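2-aminomuconate 6-semialdehyde dehydrogenase (Burkholderia cenocepacia, PDB 4U3W) probably catalyses the NAD(P)+-dependent oxidation of 2-aminomuconate 6-semialdehyde to 2-aminomuconate. Local coordinates at residues V33-N41 with A51-L60; Y360-V371 with T393-C404. All coordinates share one frame; numbering follows the deposited sequence.

Contact 1 of 2, residues V33-N41 with A51-L60; sequences VASGTTFPN and ADVCEADAAL
Phe39 lays its ring against Val53, the hydrogen-bonded partner directly across a beta hairpin formed by strands 38-42 and 49-54. Val53 CB sits over one ring face, 3.7 Å from the Phe39 ring centroid and 19° off the normal, a CH-pi contact. The ring gets there because Phe39 CG stands between its own backbone N and carbonyl carbon (chi1 61°), which folds it over the neighbouring strand. Val53 adds CG1, 3.5 Å from Phe39 CZ, while its other methyl turns to Asn41 CB. Two backbone bonds fix this pair, Phe39 N to Val53 O and Val53 N to Phe39 O, both 2.8 Å. The Asn41 side chain lies about 4 Å from a magnesium ion whose site includes Leu42 and Glu200.

Glu55 extends the pairing by one more bond, from Glu55 N to Thr37 O at 3.0 Å. Its side chain leaves with CG anti to the backbone N and then bends at chi2, bringing Glu55 OE1 within 3.3 Å of Phe39 CD2, the carboxylate plane turned 45° from the ring. His228 hydrogen-bonds Glu55 OE1 and also meets the Phe39 ring edge-to-face. A water bridges Thr38 OG1 and Asp52 OD1, the latter also salt-bridged to Lys49. The Glu55 carboxylate is thus held by His228 beside an apolar ring, which probably favours its charged form.

Contact 2 of 2, residues Y360-V371 with T393-C404; sequences YFRLAVEEGATV and TIWTGLPDSARC
Tyr360 lies in the last two turns of helix 351-366, which packs over the antiparallel pair of strands 370-373 and 393-396, at one margin of a seven-stranded mixed sheet. The edge of its ring faces Cys404 SG, a sulfur-aromatic contact with Tyr360 CD1 4.1 Å from Cys404 SG. Phe361 sets its ring plane at 86° to the six-membered ring of Trp395, with Phe361 CD1 approaching Trp395 CZ2, and a water joins Phe361 O to Trp395 NE1. Leu363 places CD2 over one face of the Arg403 guanidinium, whose NE is salt-bridged to Glu407. Ala364 sets its CB over the indole face, 3.5 Å from the centroid of the six-membered ring of Trp395 and 15° off the normal, a CH-pi contact.

Glu367 reaches across with its chain extended beyond CG. Its carboxylate takes two backbone N-H groups through the syn lone pairs, Cys404 N to Glu367 OE1 and Arg403 N to Glu367 OE2, each 2.9 Å. Gly368, with positive phi, ends the helix in a Schellman motif, Gly368 N bonded back to Val365 O and Ala369 N to Ala364 O. Ala369 then rests CB against Leu398 CG at 3.7 Å. Thr370 pairs with Thr396, N to O in both directions. Val371 runs alongside Trp395, Val371 CG2 meeting the indole edge 4.1 Å from Trp395 CD1.

Overall arrangement
Contact 1 comes first along the chain, near its N-terminal end, and contact 2 follows about 300 residues later. Their centres lie about 41 Å apart and their nearest atoms about 23 Å apart, so neither touches the other. They share no sheet: 33-41 with 51-60 belongs to the four-stranded N-terminal sheet, where strand 38-42 is outermost, whereas 360-371 with 393-404 forms one margin of the seven-stranded sheet, with 370-373 outermost. Each pairs a strand that is outermost within this chain with its antiparallel neighbour. The contact centres lie about 24 and 27 Å from the chain centre, and no other subunit of the four-chain assembly touches either.

Contact 1 of 2, residues V33-N41 with A51-L60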
loop_
_atom_site.group_PDB
_atom_site.type_symbol
_atom_site.label_atom_id
_atom_site.label_comp_id
_atom_site.label_asym_id
_atom_site.label_seq_id
_atom_site.Cartn_x
_atom_site.Cartn_y
_atom_site.Cartn_z
ATOM N N VAL A 33 -15.696 2.612 -41.591
ATOM C CA VAL A 33 -15.667 3.674 -42.614
ATOM C C VAL A 33 -14.381 3.482 -43.408
ATOM O O VAL A 33 -13.338 3.206 -42.812
ATOM C CB VAL A 33 -15.749 5.130 -42.012
ATOM C CG1 VAL A 33 -17.065 5.346 -41.255
ATOM C CG2 VAL A 33 -14.569 5.450 -41.079
ATOM N N ALA A 34 -14.462 3.569 -44.737
ATOM C CA ALA A 34 -13.271 3.534 -45.586
ATOM C C ALA A 34 -12.595 4.896 -45.612
ATOM O O ALA A 34 -12.946 5.774 -44.838
ATOM C CB ALA A 34 -13.641 3.077 -47.049
ATOM N N SER A 35 -11.543 5.049 -46.410
ATOM C CA SER A 35 -11.041 6.413 -46.684
ATOM C C SER A 35 -10.649 6.459 -48.162
ATOM O O SER A 35 -10.904 5.502 -48.877
ATOM C CB SER A 35 -9.888 6.778 -45.744
ATOM O OG SER A 35 -8.842 5.810 -45.813
ATOM N N GLY A 36 -10.068 7.564 -48.631
ATOM C CA GLY A 36 -9.909 7.815 -50.059
ATOM C C GLY A 36 -8.675 7.206 -50.688
ATOM O O GLY A 36 -8.474 7.402 -51.855
ATOM N N THR A 37 -7.828 6.506 -49.922
ATOM C CA THR A 37 -6.732 5.737 -50.570
ATOM C C THR A 37 -6.543 4.439 -49.746
ATOM O O THR A 37 -6.992 4.364 -48.557
ATOM C CB THR A 37 -5.351 6.480 -50.608
ATOM O OG1 THR A 37 -4.862 6.584 -49.259
ATOM C CG2 THR A 37 -5.447 7.882 -51.210
ATOM N N THR A 38 -5.919 3.428 -50.370
ATOM C CA THR A 38 -5.666 2.141 -49.699
ATOM C C THR A 38 -4.226 1.637 -49.970
ATOM O O THR A 38 -3.561 2.160 -50.846
ATOM C CB THR A 38 -6.634 1.053 -50.171
ATOM O OG1 THR A 38 -6.363 0.743 -51.549
ATOM C CG2 THR A 38 -8.112 1.533 -50.050
ATOM N N PHE A 39 -3.762 0.637 -49.217
ATOM C CA PHE A 39 -2.435 0.036 -49.473
ATOM C C PHE A 39 -2.572 -1.490 -49.267
ATOM O O PHE A 39 -3.459 -1.934 -48.547
ATOM C CB PHE A 39 -1.345 0.626 -48.557
ATOM C CG PHE A 39 -1.580 0.405 -47.078
ATOM C CD1 PHE A 39 -1.056 -0.712 -46.404
ATOM C CD2 PHE A 39 -2.294 1.333 -46.341
ATOM C CE1 PHE A 39 -1.272 -0.883 -45.047
ATOM C CE2 PHE A 39 -2.499 1.187 -45.001
ATOM C CZ PHE A 39 -1.966 0.062 -44.314
ATOM N N PRO A 40 -1.721 -2.301 -49.927
ATOM C CA PRO A 40 -1.941 -3.752 -49.817
ATOM C C PRO A 40 -1.368 -4.343 -48.506
ATOM O O PRO A 40 -0.377 -3.860 -47.935
ATOM C CB PRO A 40 -1.180 -4.345 -51.036
ATOM C CG PRO A 40 -0.798 -3.238 -51.879
ATOM C CD PRO A 40 -0.783 -1.975 -51.015
ATOM N N ASN A 41 -2.062 -5.350 -47.992
ATOM C CA ASN A 41 -1.551 -6.169 -46.851
ATOM C C ASN A 41 -0.984 -7.452 -47.480
ATOM O O ASN A 41 -1.701 -8.154 -48.158
ATOM C CB ASN A 41 -2.657 -6.481 -45.839
ATOM C CG ASN A 41 -2.174 -7.399 -44.671
ATOM O OD1 ASN A 41 -0.997 -7.418 -44.326
ATOM N ND2 ASN A 41 -3.110 -8.105 -44.044
ATOM N N ALA A 51 -5.231 -8.524 -48.396
ATOM C CA ALA A 51 -6.283 -7.508 -48.303
ATOM C C ALA A 51 -5.793 -6.172 -48.773
ATOM O O ALA A 51 -4.569 -5.954 -48.929
ATOM C CB ALA A 51 -6.770 -7.373 -46.817
ATOM N N ASP A 52 -6.741 -5.264 -49.000
ATOM C CA ASP A 52 -6.431 -3.832 -49.076
ATOM C C ASP A 52 -6.820 -3.161 -47.747
ATOM O O ASP A 52 -7.831 -3.499 -47.165
ATOM C CB ASP A 52 -7.181 -3.149 -50.216
ATOM C CG ASP A 52 -6.832 -3.730 -51.572
ATOM O OD1 ASP A 52 -5.684 -3.518 -52.024
ATOM O OD2 ASP A 52 -7.699 -4.417 -52.151
ATOM N N VAL A 53 -6.021 -2.185 -47.332
ATOM C CA VAL A 53 -6.155 -1.531 -46.032
ATOM C C VAL A 53 -6.387 -0.057 -46.306
ATOM O O VAL A 53 -5.641 0.560 -47.093
ATOM C CB VAL A 53 -4.876 -1.695 -45.181
ATOM C CG1 VAL A 53 -5.124 -1.257 -43.746
ATOM C CG2 VAL A 53 -4.369 -3.184 -45.184
ATOM N N CYS A 54 -7.405 0.526 -45.692
ATOM C CA CYS A 54 -7.630 1.959 -45.879
ATOM C C CYS A 54 -6.542 2.786 -45.181
ATOM O O CYS A 54 -6.082 2.452 -44.085
ATOM C CB CYS A 54 -9.021 2.344 -45.332
ATOM S SG CYS A 54 -10.327 1.575 -46.292
ATOM N N GLU A 55 -6.196 3.926 -45.744
ATOM C CA GLU A 55 -5.169 4.789 -45.142
ATOM C C GLU A 55 -5.753 6.081 -44.569
ATOM O O GLU A 55 -6.280 6.929 -45.350
ATOM C CB GLU A 55 -4.136 5.142 -46.213
ATOM C CG GLU A 55 -3.070 6.140 -45.778
ATOM C CD GLU A 55 -1.944 5.461 -44.951
ATOM O OE1 GLU A 55 -1.513 4.328 -45.274
ATOM O OE2 GLU A 55 -1.547 6.059 -43.945
ATOM N N ALA A 56 -5.655 6.309 -43.263
ATOM C CA ALA A 56 -6.300 7.537 -42.704
ATOM C C ALA A 56 -5.458 8.823 -42.911
ATOM O O ALA A 56 -4.278 8.873 -42.526
ATOM C CB ALA A 56 -6.583 7.354 -41.209
ATOM N N ASP A 57 -6.036 9.850 -43.531
ATOM C CA ASP A 57 -5.308 11.109 -43.661
ATOM C C ASP A 57 -5.554 11.957 -42.405
ATOM O O ASP A 57 -6.337 11.572 -41.509
ATOM C CB ASP A 57 -5.713 11.878 -44.940
ATOM C CG ASP A 57 -7.182 12.374 -44.933
ATOM O OD1 ASP A 57 -7.765 12.635 -43.877
ATOM O OD2 ASP A 57 -7.756 12.533 -46.027
ATOM N N ALA A 58 -4.913 13.119 -42.344
ATOM C CA ALA A 58 -4.967 13.938 -41.135
ATOM C C ALA A 58 -6.399 14.422 -40.759
ATOM O O ALA A 58 -6.695 14.592 -39.561
ATOM C CB ALA A 58 -4.029 15.142 -41.289
ATOM N N ALA A 59 -7.261 14.667 -41.746
ATOM C CA ALA A 59 -8.652 15.076 -41.442
ATOM C C ALA A 59 -9.413 13.907 -40.787
ATOM O O ALA A 59 -10.163 14.107 -39.808
ATOM C CB ALA A 59 -9.387 15.558 -42.687
ATOM N N LEU A 60 -9.195 12.694 -41.290
ATOM C CA LEU A 60 -9.839 11.518 -40.662
ATOM C C LEU A 60 -9.299 11.214 -39.250
ATOM O O LEU A 60 -10.072 10.916 -38.308
ATOM C CB LEU A 60 -9.703 10.302 -41.565
ATOM C CG LEU A 60 -10.664 9.175 -41.142
ATOM C CD1 LEU A 60 -12.095 9.768 -41.091
ATOM C CD2 LEU A 60 -10.597 8.013 -42.098
HETATM O O HOH W 1 -5.831 8.464 -47.427
HETATM O O HOH W 2 -4.437 -1.074 -52.004
#

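Contact 2 of 2, residues Y360-V371 with T393-C404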
loop_
_atom_site.group_PDB
_atom_site.type_symbol
_atom_site.label_atom_id
_atom_site.label_comp_id
_atom_site.label_asym_id
_atom_site.label_seq_id
_atom_site.Cartn_x
_atom_site.Cartn_y
_atom_site.Cartn_z
ATOM N N TYR A 360 22.649 -6.723 -41.552
ATOM C CA TYR A 360 23.433 -6.955 -40.345
ATOM C C TYR A 360 24.206 -8.255 -40.438
ATOM O O TYR A 360 25.319 -8.345 -39.903
ATOM C CB TYR A 360 22.555 -6.986 -39.088
ATOM C CG TYR A 360 22.354 -5.604 -38.533
ATOM C CD1 TYR A 360 23.394 -4.945 -37.890
ATOM C CD2 TYR A 360 21.135 -4.953 -38.648
ATOM C CE1 TYR A 360 23.237 -3.676 -37.395
ATOM C CE2 TYR A 360 20.968 -3.677 -38.145
ATOM C CZ TYR A 360 22.022 -3.049 -37.518
ATOM O OH TYR A 360 21.873 -1.781 -36.996
ATOM N N PHE A 361 23.634 -9.268 -41.088
ATOM C CA PHE A 361 24.344 -10.553 -41.164
ATOM C C PHE A 361 25.641 -10.364 -41.924
ATOM O O PHE A 361 26.686 -10.886 -41.510
ATOM C CB PHE A 361 23.502 -11.637 -41.836
ATOM C CG PHE A 361 22.445 -12.235 -40.924
ATOM C CD1 PHE A 361 22.171 -11.670 -39.694
ATOM C CD2 PHE A 361 21.733 -13.355 -41.309
ATOM C CE1 PHE A 361 21.205 -12.212 -38.887
ATOM C CE2 PHE A 361 20.796 -13.897 -40.508
ATOM C CZ PHE A 361 20.521 -13.325 -39.297
ATOM N N ARG A 362 25.584 -9.580 -43.013
ATOM C CA ARG A 362 26.789 -9.252 -43.757
ATOM C C ARG A 362 27.738 -8.389 -42.920
ATOM O O ARG A 362 28.955 -8.591 -42.946
ATOM C CB ARG A 362 26.449 -8.538 -45.098
ATOM C CG ARG A 362 25.722 -9.432 -46.102
ATOM C CD ARG A 362 25.607 -8.817 -47.520
ATOM N NE ARG A 362 24.847 -7.569 -47.577
ATOM C CZ ARG A 362 23.515 -7.500 -47.603
ATOM N NH1 ARG A 362 22.778 -8.609 -47.548
ATOM N NH2 ARG A 362 22.915 -6.313 -47.675
ATOM N N LEU A 363 27.203 -7.419 -42.175
ATOM C CA LEU A 363 28.074 -6.593 -41.321
ATOM C C LEU A 363 28.828 -7.409 -40.249
ATOM O O LEU A 363 30.016 -7.155 -40.014
ATOM C CB LEU A 363 27.265 -5.485 -40.643
ATOM C CG LEU A 363 28.071 -4.606 -39.696
ATOM C CD1 LEU A 363 29.200 -3.883 -40.410
ATOM C CD2 LEU A 363 27.196 -3.644 -38.916
ATOM N N ALA A 364 28.150 -8.373 -39.599
ATOM C CA ALA A 364 28.810 -9.237 -38.601
ATOM C C ALA A 364 30.013 -9.929 -39.208
ATOM O O ALA A 364 31.099 -9.959 -38.605
ATOM C CB ALA A 364 27.840 -10.292 -38.018
ATOM N N VAL A 365 29.847 -10.462 -40.412
ATOM C CA VAL A 365 30.975 -11.102 -41.095
ATOM C C VAL A 365 32.158 -10.107 -41.354
ATOM O O VAL A 365 33.337 -10.465 -41.154
ATOM C CB VAL A 365 30.528 -11.749 -42.452
ATOM C CG1 VAL A 365 31.733 -12.197 -43.259
ATOM C CG2 VAL A 365 29.619 -12.929 -42.206
ATOM N N GLU A 366 31.862 -8.879 -41.807
ATOM C CA GLU A 366 32.933 -7.871 -41.977
ATOM C C GLU A 366 33.617 -7.503 -40.636
ATOM O O GLU A 366 34.808 -7.189 -40.608
ATOM C CB GLU A 366 32.385 -6.605 -42.669
ATOM N N GLU A 367 32.864 -7.547 -39.527
ATOM C CA GLU A 367 33.415 -7.201 -38.223
ATOM C C GLU A 367 34.207 -8.380 -37.637
ATOM O O GLU A 367 34.746 -8.268 -36.529
ATOM C CB GLU A 367 32.311 -6.761 -37.226
ATOM C CG GLU A 367 31.632 -5.451 -37.589
ATOM C CD GLU A 367 30.730 -4.863 -36.502
ATOM O OE1 GLU A 367 29.837 -5.566 -35.963
ATOM O OE2 GLU A 367 30.903 -3.654 -36.213
ATOM N N GLY A 368 34.271 -9.500 -38.366
ATOM C CA GLY A 368 35.105 -10.627 -37.952
ATOM C C GLY A 368 34.430 -11.765 -37.185
ATOM O O GLY A 368 35.105 -12.569 -36.514
ATOM N N ALA A 369 33.096 -11.835 -37.278
ATOM C CA ALA A 369 32.318 -12.880 -36.585
ATOM C C ALA A 369 32.550 -14.259 -37.220
ATOM O O ALA A 369 32.757 -14.372 -38.438
ATOM C CB ALA A 369 30.791 -12.535 -36.591
ATOM N N THR A 370 32.542 -15.281 -36.376
ATOM C CA THR A 370 32.466 -16.682 -36.779
ATOM C C THR A 370 31.008 -17.099 -36.850
ATOM O O THR A 370 30.306 -17.006 -35.834
ATOM C CB THR A 370 33.177 -17.574 -35.758
ATOM O OG1 THR A 370 34.574 -17.274 -35.765
ATOM C CG2 THR A 370 32.951 -19.048 -36.058
ATOM N N VAL A 371 30.549 -17.588 -37.998
ATOM C CA VAL A 371 29.149 -17.998 -38.133
ATOM C C VAL A 371 28.994 -19.452 -37.730
ATOM O O VAL A 371 29.321 -20.356 -38.493
ATOM C CB VAL A 371 28.612 -17.824 -39.567
ATOM C CG1 VAL A 371 27.150 -18.253 -39.649
ATOM C CG2 VAL A 371 28.780 -16.372 -40.027
ATOM N N THR A 393 20.434 -17.818 -36.316
ATOM C CA THR A 393 21.857 -17.533 -36.505
ATOM C C THR A 393 22.562 -17.357 -35.163
ATOM O O THR A 393 22.004 -16.772 -34.256
ATOM C CB THR A 393 22.026 -16.272 -37.398
ATOM O OG1 THR A 393 21.394 -16.531 -38.654
ATOM C CG2 THR A 393 23.475 -15.901 -37.623
ATOM N N ILE A 394 23.754 -17.941 -35.030
ATOM C CA ILE A 394 24.594 -17.789 -33.846
ATOM C C ILE A 394 25.977 -17.286 -34.287
ATOM O O ILE A 394 26.566 -17.839 -35.202
ATOM C CB ILE A 394 24.749 -19.151 -33.095
ATOM C CG1 ILE A 394 23.399 -19.699 -32.596
ATOM C CG2 ILE A 394 25.766 -19.070 -31.949
ATOM C CD1 ILE A 394 23.552 -21.208 -32.163
ATOM N N TRP A 395 26.479 -16.227 -33.642
ATOM C CA TRP A 395 27.841 -15.715 -33.875
ATOM C C TRP A 395 28.733 -15.879 -32.636
ATOM O O TRP A 395 28.230 -15.910 -31.505
ATOM C CB TRP A 395 27.822 -14.244 -34.221
ATOM C CG TRP A 395 27.109 -13.903 -35.497
ATOM C CD1 TRP A 395 27.164 -14.579 -36.677
ATOM C CD2 TRP A 395 26.207 -12.801 -35.697
ATOM N NE1 TRP A 395 26.349 -13.960 -37.606
ATOM C CE2 TRP A 395 25.759 -12.866 -37.027
ATOM C CE3 TRP A 395 25.757 -11.763 -34.879
ATOM C CZ2 TRP A 395 24.867 -11.943 -37.554
ATOM C CZ3 TRP A 395 24.869 -10.854 -35.391
ATOM C CH2 TRP A 395 24.446 -10.939 -36.730
ATOM N N THR A 396 30.049 -15.955 -32.862
ATOM C CA THR A 396 31.037 -15.711 -31.816
ATOM C C THR A 396 32.194 -14.815 -32.317
ATOM O O THR A 396 32.256 -14.471 -33.510
ATOM C CB THR A 396 31.652 -17.054 -31.262
ATOM O OG1 THR A 396 32.194 -17.802 -32.347
ATOM C CG2 THR A 396 30.597 -17.905 -30.576
ATOM N N GLY A 397 33.110 -14.432 -31.424
ATOM C CA GLY A 397 34.330 -13.746 -31.866
ATOM C C GLY A 397 34.286 -12.233 -31.984
ATOM O O GLY A 397 35.269 -11.621 -32.342
ATOM N N LEU A 398 33.165 -11.603 -31.676
ATOM C CA LEU A 398 33.088 -10.135 -31.770
ATOM C C LEU A 398 33.377 -9.449 -30.414
ATOM O O LEU A 398 32.948 -9.934 -29.370
ATOM C CB LEU A 398 31.712 -9.727 -32.294
ATOM C CG LEU A 398 31.363 -10.237 -33.696
ATOM C CD1 LEU A 398 29.903 -9.919 -34.040
ATOM C CD2 LEU A 398 32.306 -9.571 -34.729
ATOM N N PRO A 399 34.099 -8.315 -30.431
ATOM C CA PRO A 399 34.370 -7.553 -29.203
ATOM C C PRO A 399 33.140 -6.752 -28.770
ATOM O O PRO A 399 32.293 -6.508 -29.630
ATOM C CB PRO A 399 35.520 -6.622 -29.612
ATOM C CG PRO A 399 35.281 -6.378 -31.098
ATOM C CD PRO A 399 34.777 -7.724 -31.616
ATOM N N ASP A 400 33.077 -6.338 -27.504
ATOM C CA ASP A 400 31.914 -5.626 -26.956
ATOM C C ASP A 400 31.591 -4.331 -27.712
ATOM O O ASP A 400 30.444 -3.825 -27.688
ATOM C CB ASP A 400 32.150 -5.321 -25.460
ATOM C CG ASP A 400 32.064 -6.580 -24.572
ATOM O OD1 ASP A 400 31.864 -7.695 -25.107
ATOM O OD2 ASP A 400 32.185 -6.443 -23.333
ATOM N N SER A 401 32.594 -3.823 -28.428
ATOM C CA SER A 401 32.490 -2.581 -29.184
ATOM C C SER A 401 31.876 -2.732 -30.574
ATOM O O SER A 401 31.590 -1.727 -31.236
ATOM C CB SER A 401 33.889 -1.987 -29.334
ATOM O OG SER A 401 34.678 -2.918 -30.044
ATOM N N ALA A 402 31.709 -3.966 -31.045
ATOM C CA ALA A 402 31.233 -4.180 -32.424
ATOM C C ALA A 402 29.780 -3.707 -32.596
ATOM O O ALA A 402 28.967 -3.795 -31.660
ATOM C CB ALA A 402 31.360 -5.636 -32.823
ATOM N N ARG A 403 29.470 -3.160 -33.785
ATOM C CA ARG A 403 28.111 -2.689 -34.050
ATOM C C ARG A 403 27.103 -3.852 -33.918
ATOM O O ARG A 403 25.986 -3.668 -33.442
ATOM C CB ARG A 403 28.007 -2.018 -35.432
ATOM C CG ARG A 403 28.894 -0.767 -35.595
ATOM C CD ARG A 403 28.712 -0.151 -37.002
ATOM N NE ARG A 403 27.280 -0.014 -37.240
ATOM C CZ ARG A 403 26.704 0.014 -38.435
ATOM N NH1 ARG A 403 27.424 -0.089 -39.538
ATOM N NH2 ARG A 403 25.397 0.134 -38.510
ATOM N N CYS A 404 27.499 -5.048 -34.322
ATOM C CA CYS A 404 26.551 -6.159 -34.326
ATOM C C CYS A 404 26.211 -6.686 -32.945
ATOM O O CYS A 404 25.240 -7.435 -32.832
ATOM C CB CYS A 404 27.066 -7.316 -35.203
ATOM S SG CYS A 404 26.842 -6.901 -36.997
HETATM O O HOH W 3 26.245 -13.517 -40.489
HETATM O O HOH W 4 36.230 -9.298 -34.170
#